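Local structure of protein ElaA (Pseudomonas aeruginosa, 1XEB) at residues Cys7-Asp12 with Val46-His51; Ser116-Leu121 with Ile142-Met147. The protein probably transfers an acyl group, such as acetyl, from acyl-coenzyme A to an amine and has the GNAT fold. One frame throughout, in Å; residues are numbered along the deposited sequence.

Contact 1 (Cys7-Asp12 with Val46-His51); sequences CKHHAD and VGDTHH
Lys8 and His51 form the hydrogen-bonded pair of an antiparallel bridge that joins the N-terminal strand 4-9 of the GNAT fold to strand 50-56. Lys8 N gives its proton to His51 O, and His51 N returns one to Lys8 O at 2.8 Å. Lys8 NZ donates to Asp12 O and makes a salt bridge with Glu17 OE2. Past the strand end, His10 N reaches Thr49 O at 3.1 Å. Two imidazoles then grip the type II' turn Val46-Thr49. The His10 NE2 proton goes to Gly47 O (2.9 Å), which lies in the ring plane although the donor stands above the carbonyl plane; Val46 N sits over one face of that ring. His9 uses both ring nitrogens: ND1 accepts from Ala11 N, and NE2 donates to the anti lone pair of Asp48 OD1 at 2.7 Å. Together these bonds fix the ring's rotation. The His9 edge is turned to the His50 face in an offset edge-to-face pair, planes 72° apart. On the sheet's other side, His51 ND1 and NE2 bond Tyr63 OH and Asp44 O. His50 ND1 donates to Asp48 O at 2.6 Å, while His9 CA sits 3.7 Å from the His50 ring centroid, over its face.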
ATOM      1  N   CYS A   7      -0.643  11.912   4.323  1.00 37.73           N
ATOM      2  CA  CYS A   7      -1.586  10.806   4.462  1.00 35.15           C
ATOM      3  C   CYS A   7      -2.976  11.397   4.497  1.00 33.90           C
ATOM      4  O   CYS A   7      -3.415  11.906   5.522  1.00 33.06           O
ATOM      5  CB  CYS A   7      -1.348  10.017   5.742  1.00 33.05           C
ATOM      6  SG  CYS A   7      -2.426   8.571   5.805  1.00 33.55           S
ATOM      7  N   LYS A   8      -3.670  11.306   3.375  1.00 32.34           N
ATOM      8  CA  LYS A   8      -4.985  11.889   3.278  1.00 32.43           C
ATOM      9  C   LYS A   8      -6.135  10.915   3.128  1.00 31.60           C
ATOM     10  O   LYS A   8      -5.994   9.809   2.593  1.00 32.21           O
ATOM     11  CB  LYS A   8      -5.018  12.873   2.099  1.00 34.35           C
ATOM     12  CG  LYS A   8      -3.988  13.996   2.184  1.00 38.44           C
ATOM     13  CD  LYS A   8      -3.953  14.881   0.916  1.00 39.26           C
ATOM     14  CE  LYS A   8      -5.227  15.697   0.728  1.00 38.73           C
ATOM     15  NZ  LYS A   8      -5.139  16.655  -0.429  1.00 38.39           N
ATOM     16  N   HIS A   9      -7.286  11.360   3.610  1.00 30.61           N
ATOM     17  CA  HIS A   9      -8.526  10.617   3.501  1.00 29.94           C
ATOM     18  C   HIS A   9      -8.868  10.812   2.022  1.00 31.09           C
ATOM     19  O   HIS A   9      -8.567  11.866   1.450  1.00 30.68           O
ATOM     20  CB  HIS A   9      -9.581  11.274   4.392  1.00 28.20           C
ATOM     21  CG  HIS A   9     -10.876  10.537   4.451  1.00 27.72           C
ATOM     22  ND1 HIS A   9     -11.745  10.475   3.385  1.00 28.15           N
ATOM     23  CD2 HIS A   9     -11.463   9.848   5.458  1.00 28.78           C
ATOM     24  CE1 HIS A   9     -12.815   9.780   3.733  1.00 28.69           C
ATOM     25  NE2 HIS A   9     -12.668   9.389   4.986  1.00 27.88           N
ATOM     26  N   HIS A  10      -9.489   9.820   1.398  1.00 31.00           N
ATOM     27  CA  HIS A  10      -9.819   9.944  -0.013  1.00 32.17           C
ATOM     28  C   HIS A  10     -10.719  11.134  -0.344  1.00 33.25           C
ATOM     29  O   HIS A  10     -10.629  11.690  -1.435  1.00 33.97           O
ATOM     30  CB  HIS A  10     -10.475   8.659  -0.514  1.00 30.37           C
ATOM     31  CG  HIS A  10     -11.881   8.477  -0.048  1.00 30.43           C
ATOM     32  ND1 HIS A  10     -12.960   9.007  -0.718  1.00 32.29           N
ATOM     33  CD2 HIS A  10     -12.389   7.818   1.021  1.00 30.80           C
ATOM     34  CE1 HIS A  10     -14.074   8.683  -0.085  1.00 29.22           C
ATOM     35  NE2 HIS A  10     -13.754   7.962   0.974  1.00 30.46           N
ATOM     36  N   ALA A  11     -11.587  11.519   0.585  1.00 33.14           N
ATOM     37  CA  ALA A  11     -12.500  12.627   0.345  1.00 33.84           C
ATOM     38  C   ALA A  11     -11.786  13.967   0.232  1.00 34.88           C
ATOM     39  O   ALA A  11     -12.385  14.951  -0.187  1.00 34.75           O
ATOM     40  CB  ALA A  11     -13.534  12.690   1.448  1.00 33.88           C
ATOM     41  N   ASP A  12     -10.507  13.987   0.604  1.00 35.97           N
ATOM     42  CA  ASP A  12      -9.692  15.192   0.563  1.00 35.41           C
ATOM     43  C   ASP A  12      -8.659  15.203  -0.565  1.00 35.19           C
ATOM     44  O   ASP A  12      -7.849  16.126  -0.668  1.00 35.53           O
ATOM     45  CB  ASP A  12      -8.991  15.384   1.909  1.00 37.37           C
ATOM     46  CG  ASP A  12      -9.972  15.638   3.034  1.00 41.57           C
ATOM     47  OD1 ASP A  12     -10.863  16.494   2.839  1.00 47.06           O
ATOM     48  OD2 ASP A  12      -9.865  15.000   4.103  1.00 41.98           O
ATOM     49  N   VAL A  46     -13.915   5.132  -1.229  1.00 25.15           N
ATOM     50  CA  VAL A  46     -15.031   4.665  -0.408  1.00 24.53           C
ATOM     51  C   VAL A  46     -14.642   4.616   1.056  1.00 25.31           C
ATOM     52  O   VAL A  46     -13.454   4.575   1.376  1.00 24.83           O
ATOM     53  CB  VAL A  46     -15.490   3.251  -0.820  1.00 24.32           C
ATOM     54  CG1 VAL A  46     -16.100   3.288  -2.222  1.00 18.55           C
ATOM     55  CG2 VAL A  46     -14.293   2.281  -0.745  1.00 24.92           C
ATOM     56  N   GLY A  47     -15.655   4.601   1.927  1.00 26.10           N
ATOM     57  CA  GLY A  47     -15.442   4.556   3.364  1.00 25.52           C
ATOM     58  C   GLY A  47     -14.366   5.522   3.820  1.00 27.06           C
ATOM     59  O   GLY A  47     -14.448   6.729   3.559  1.00 27.14           O
ATOM     60  N   ASP A  48     -13.353   4.998   4.505  1.00 26.14           N
ATOM     61  CA  ASP A  48     -12.267   5.831   4.982  1.00 27.62           C
ATOM     62  C   ASP A  48     -10.911   5.442   4.377  1.00 27.49           C
ATOM     63  O   ASP A  48      -9.861   5.610   5.004  1.00 27.92           O
ATOM     64  CB  ASP A  48     -12.193   5.799   6.516  1.00 29.82           C
ATOM     65  CG  ASP A  48     -13.358   6.540   7.181  1.00 32.33           C
ATOM     66  OD1 ASP A  48     -13.649   7.699   6.796  1.00 30.86           O
ATOM     67  OD2 ASP A  48     -13.972   5.962   8.101  1.00 31.82           O
ATOM     68  N   THR A  49     -10.920   4.928   3.159  1.00 24.29           N
ATOM     69  CA  THR A  49      -9.657   4.573   2.548  1.00 25.76           C
ATOM     70  C   THR A  49      -8.691   5.767   2.588  1.00 26.89           C
ATOM     71  O   THR A  49      -9.041   6.884   2.170  1.00 26.43           O
ATOM     72  CB  THR A  49      -9.838   4.177   1.099  1.00 24.23           C
ATOM     73  OG1 THR A  49     -10.687   3.037   1.019  1.00 24.15           O
ATOM     74  CG2 THR A  49      -8.505   3.854   0.484  1.00 25.06           C
ATOM     75  N   HIS A  50      -7.484   5.549   3.101  1.00 24.68           N
ATOM     76  CA  HIS A  50      -6.512   6.634   3.121  1.00 24.64           C
ATOM     77  C   HIS A  50      -5.441   6.413   2.065  1.00 24.38           C
ATOM     78  O   HIS A  50      -5.300   5.310   1.534  1.00 24.35           O
ATOM     79  CB  HIS A  50      -5.880   6.792   4.511  1.00 24.51           C
ATOM     80  CG  HIS A  50      -6.707   7.614   5.449  1.00 24.10           C
ATOM     81  ND1 HIS A  50      -7.968   7.240   5.850  1.00 24.10           N
ATOM     82  CD2 HIS A  50      -6.471   8.815   6.031  1.00 25.02           C
ATOM     83  CE1 HIS A  50      -8.476   8.174   6.636  1.00 24.85           C
ATOM     84  NE2 HIS A  50      -7.587   9.141   6.760  1.00 23.68           N
ATOM     85  N   HIS A  51      -4.705   7.476   1.752  1.00 23.67           N
ATOM     86  CA  HIS A  51      -3.650   7.405   0.757  1.00 23.23           C
ATOM     87  C   HIS A  51      -2.368   8.068   1.274  1.00 25.22           C
ATOM     88  O   HIS A  51      -2.323   9.284   1.507  1.00 27.16           O
ATOM     89  CB  HIS A  51      -4.129   8.072  -0.536  1.00 22.62           C
ATOM     90  CG  HIS A  51      -5.386   7.468  -1.089  1.00 22.15           C
ATOM     91  ND1 HIS A  51      -5.381   6.477  -2.050  1.00 20.69           N
ATOM     92  CD2 HIS A  51      -6.688   7.669  -0.761  1.00 19.85           C
ATOM     93  CE1 HIS A  51      -6.624   6.091  -2.284  1.00 20.75           C
ATOM     94  NE2 HIS A  51      -7.435   6.798  -1.514  1.00 19.63           N
TER

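Contact 2 (Ser116-Leu121 with Ile142-Met147); sequences SAQAHL and IPHIGM
Ser116 faces Gly146 in a non-hydrogen-bonded pair where strand 113-118 runs antiparallel to strand 142-149, in the C-terminal part of the GNAT sheet. Its OG lies 3.5 Å from His144 CD2, oblique to the ring, and is hydrogen-bonded to Tyr137 and Glu139. Ala117 forms the hydrogen-bonded pair with Ile145: Ala117 N donates to Ile145 O at 3.0 Å, and Ala117 O accepts from Ile145 N. Ala117 CB rests 3.9 Å from SE of Met147, a selenomethionine, on the side covered by helix 122-126.

At Gln118 the partner is His144, a non-hydrogen-bonded pair whose CB atoms do not share one face. Gln118 CA lies over the centre of the His144 ring, 4.0 Å from its centroid, and the Gln118 chain runs beside the ring in the same direction, with amide and ring planes 72° apart. A water takes a proton from Gln118 NE2 and also bonds His144 NE2 at 2.8 Å. Ala119 leaves the strand with its N 2.5 Å from Pro143 O, too short to be taken at face value; the close approach of its CB to Pro143 CB belongs to the same doubtful spot. A second water, bound by N and ND1 of His120, donates to Pro143 O.

The His144 ring is thus held at both nitrogens: ND1 donates to Ile142 O (2.9 Å), and NE2 is bonded to the first water. Both partners lie near the ring plane, so together they hold the ring's rotation, and the shared water links it to the Gln118 amide.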
ATOM      1  N   SER A 116      -1.370  -8.509   1.709  1.00 24.33           N
ATOM      2  CA  SER A 116      -1.180  -9.636   0.819  1.00 24.89           C
ATOM      3  C   SER A 116       0.236  -9.451   0.310  1.00 26.51           C
ATOM      4  O   SER A 116       0.499  -8.583  -0.528  1.00 27.86           O
ATOM      5  CB  SER A 116      -2.171  -9.553  -0.333  1.00 24.91           C
ATOM      6  OG  SER A 116      -1.867 -10.504  -1.326  1.00 26.67           O
ATOM      7  N   ALA A 117       1.143 -10.267   0.837  1.00 27.19           N
ATOM      8  CA  ALA A 117       2.563 -10.196   0.498  1.00 27.68           C
ATOM      9  C   ALA A 117       2.998 -11.211  -0.539  1.00 27.64           C
ATOM     10  O   ALA A 117       2.461 -12.312  -0.602  1.00 25.96           O
ATOM     11  CB  ALA A 117       3.392 -10.388   1.762  1.00 25.89           C
ATOM     12  N   GLN A 118       3.983 -10.847  -1.350  1.00 29.57           N
ATOM     13  CA  GLN A 118       4.479 -11.795  -2.324  1.00 32.87           C
ATOM     14  C   GLN A 118       5.101 -12.956  -1.536  1.00 33.76           C
ATOM     15  O   GLN A 118       5.858 -12.758  -0.587  1.00 32.25           O
ATOM     16  CB  GLN A 118       5.515 -11.147  -3.242  1.00 33.92           C
ATOM     17  CG  GLN A 118       4.997  -9.938  -3.993  1.00 36.04           C
ATOM     18  CD  GLN A 118       5.694  -9.735  -5.336  1.00 38.55           C
ATOM     19  OE1 GLN A 118       6.882 -10.056  -5.491  1.00 38.27           O
ATOM     20  NE2 GLN A 118       4.956  -9.190  -6.312  1.00 37.08           N
ATOM     21  N   ALA A 119       4.746 -14.170  -1.924  1.00 36.77           N
ATOM     22  CA  ALA A 119       5.228 -15.374  -1.272  1.00 39.29           C
ATOM     23  C   ALA A 119       6.658 -15.288  -0.755  1.00 41.99           C
ATOM     24  O   ALA A 119       6.915 -15.647   0.395  1.00 42.54           O
ATOM     25  CB  ALA A 119       5.092 -16.549  -2.221  1.00 39.21           C
ATOM     26  N   HIS A 120       7.583 -14.802  -1.583  1.00 43.78           N
ATOM     27  CA  HIS A 120       8.982 -14.733  -1.172  1.00 45.90           C
ATOM     28  C   HIS A 120       9.367 -13.697  -0.107  1.00 46.88           C
ATOM     29  O   HIS A 120       9.997 -14.057   0.892  1.00 49.70           O
ATOM     30  CB  HIS A 120       9.911 -14.595  -2.400  1.00 46.92           C
ATOM     31  CG  HIS A 120       9.810 -13.279  -3.110  1.00 47.77           C
ATOM     32  ND1 HIS A 120       9.004 -13.088  -4.212  1.00 48.27           N
ATOM     33  CD2 HIS A 120      10.413 -12.089  -2.874  1.00 46.85           C
ATOM     34  CE1 HIS A 120       9.116 -11.838  -4.625  1.00 47.49           C
ATOM     35  NE2 HIS A 120       9.964 -11.211  -3.829  1.00 47.42           N
ATOM     36  N   LEU A 121       9.016 -12.428  -0.284  1.00 45.77           N
ATOM     37  CA  LEU A 121       9.394 -11.451   0.734  1.00 45.25           C
ATOM     38  C   LEU A 121       8.561 -11.621   1.994  1.00 43.23           C
ATOM     39  O   LEU A 121       8.120 -10.651   2.608  1.00 42.92           O
ATOM     40  CB  LEU A 121       9.291 -10.014   0.194  1.00 47.82           C
ATOM     41  CG  LEU A 121       8.354  -9.678  -0.966  1.00 49.17           C
ATOM     42  CD1 LEU A 121       6.947 -10.069  -0.588  1.00 51.51           C
ATOM     43  CD2 LEU A 121       8.429  -8.182  -1.296  1.00 48.88           C
ATOM     44  N   ILE A 142       1.740 -14.921  -9.669  1.00 44.99           N
ATOM     45  CA  ILE A 142       2.835 -14.679  -8.736  1.00 41.45           C
ATOM     46  C   ILE A 142       2.372 -15.156  -7.368  1.00 39.06           C
ATOM     47  O   ILE A 142       1.327 -14.738  -6.877  1.00 36.90           O
ATOM     48  CB  ILE A 142       3.169 -13.191  -8.597  1.00 42.29           C
ATOM     49  CG1 ILE A 142       3.680 -12.618  -9.922  1.00 44.07           C
ATOM     50  CG2 ILE A 142       4.213 -13.021  -7.500  1.00 41.79           C
ATOM     51  CD1 ILE A 142       5.155 -12.903 -10.197  1.00 46.53           C
ATOM     52  N   PRO A 143       3.147 -16.038  -6.728  1.00 38.07           N
ATOM     53  CA  PRO A 143       2.711 -16.506  -5.408  1.00 36.35           C
ATOM     54  C   PRO A 143       2.706 -15.437  -4.319  1.00 35.68           C
ATOM     55  O   PRO A 143       3.681 -14.715  -4.128  1.00 34.24           O
ATOM     56  CB  PRO A 143       3.660 -17.669  -5.114  1.00 36.86           C
ATOM     57  CG  PRO A 143       4.854 -17.390  -5.980  1.00 38.55           C
ATOM     58  CD  PRO A 143       4.259 -16.852  -7.244  1.00 36.96           C
ATOM     59  N   HIS A 144       1.576 -15.350  -3.621  1.00 34.12           N
ATOM     60  CA  HIS A 144       1.355 -14.395  -2.544  1.00 32.37           C
ATOM     61  C   HIS A 144       0.881 -15.152  -1.321  1.00 30.83           C
ATOM     62  O   HIS A 144       0.519 -16.317  -1.403  1.00 31.19           O
ATOM     63  CB  HIS A 144       0.275 -13.383  -2.924  1.00 32.12           C
ATOM     64  CG  HIS A 144       0.766 -12.266  -3.785  1.00 34.52           C
ATOM     65  ND1 HIS A 144       1.297 -12.472  -5.037  1.00 34.72           N
ATOM     66  CD2 HIS A 144       0.785 -10.925  -3.581  1.00 35.11           C
ATOM     67  CE1 HIS A 144       1.619 -11.306  -5.571  1.00 36.24           C
ATOM     68  NE2 HIS A 144       1.317 -10.350  -4.707  1.00 34.63           N
ATOM     69  N   ILE A 145       0.857 -14.470  -0.189  1.00 28.29           N
ATOM     70  CA  ILE A 145       0.444 -15.088   1.046  1.00 26.04           C
ATOM     71  C   ILE A 145      -0.054 -13.972   1.952  1.00 24.88           C
ATOM     72  O   ILE A 145       0.589 -12.948   2.093  1.00 23.88           O
ATOM     73  CB  ILE A 145       1.650 -15.849   1.677  1.00 29.31           C
ATOM     74  CG1 ILE A 145       1.232 -16.569   2.948  1.00 27.66           C
ATOM     75  CG2 ILE A 145       2.790 -14.883   1.970  1.00 29.35           C
ATOM     76  CD1 ILE A 145       2.300 -17.548   3.427  1.00 32.52           C
ATOM     77  N   GLY A 146      -1.223 -14.162   2.541  1.00 24.10           N
ATOM     78  CA  GLY A 146      -1.758 -13.140   3.408  1.00 23.67           C
ATOM     79  C   GLY A 146      -1.121 -13.193   4.775  1.00 23.92           C
ATOM     80  O   GLY A 146      -0.988 -14.259   5.371  1.00 24.18           O
HETATM   81  N   MSE A 147      -0.749 -12.024   5.281  1.00 26.04           N
HETATM   82  CA  MSE A 147      -0.111 -11.915   6.578  1.00 27.47           C
HETATM   83  C   MSE A 147      -0.777 -10.824   7.387  1.00 27.30           C
HETATM   84  O   MSE A 147      -1.214  -9.811   6.830  1.00 27.82           O
HETATM   85  CB  MSE A 147       1.374 -11.574   6.395  1.00 29.50           C
HETATM   86  CG  MSE A 147       2.098 -12.487   5.415  1.00 34.51           C
HETATM   87 SE   MSE A 147       4.000 -12.104   5.233  1.00 41.25          SE
HETATM   88  CE  MSE A 147       4.578 -12.910   6.901  1.00 37.78           C
TER
HETATM   89  O   HOH W   1       2.250  -8.026  -5.965  1.00 34.63           O
HETATM   90  O   HOH W   2       6.820 -14.752  -4.462  1.00 37.71           O

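Overall arrangement
Contact 1 and contact 2 belong to the same mixed sheet but lie on opposite sides of the chain's centre, their centres about 25 Å apart and their nearest atoms about 14 Å apart. They follow one another in sequence: contact 1 closes at His51 before contact 2 opens at Ser116. Between the paired strands of contact 1 runs helix 15-32; between those of contact 2 come helix 122-126 and the short strands 130-132 and 137-139. Strands 59-67 and 76-83 connect the two pairs through the sheet, the latter running parallel to 113-118. Contact 1 thus attaches the N-terminal strand to one end of the sheet, and contact 2 the C-terminal strand to the other part, beyond 76-83.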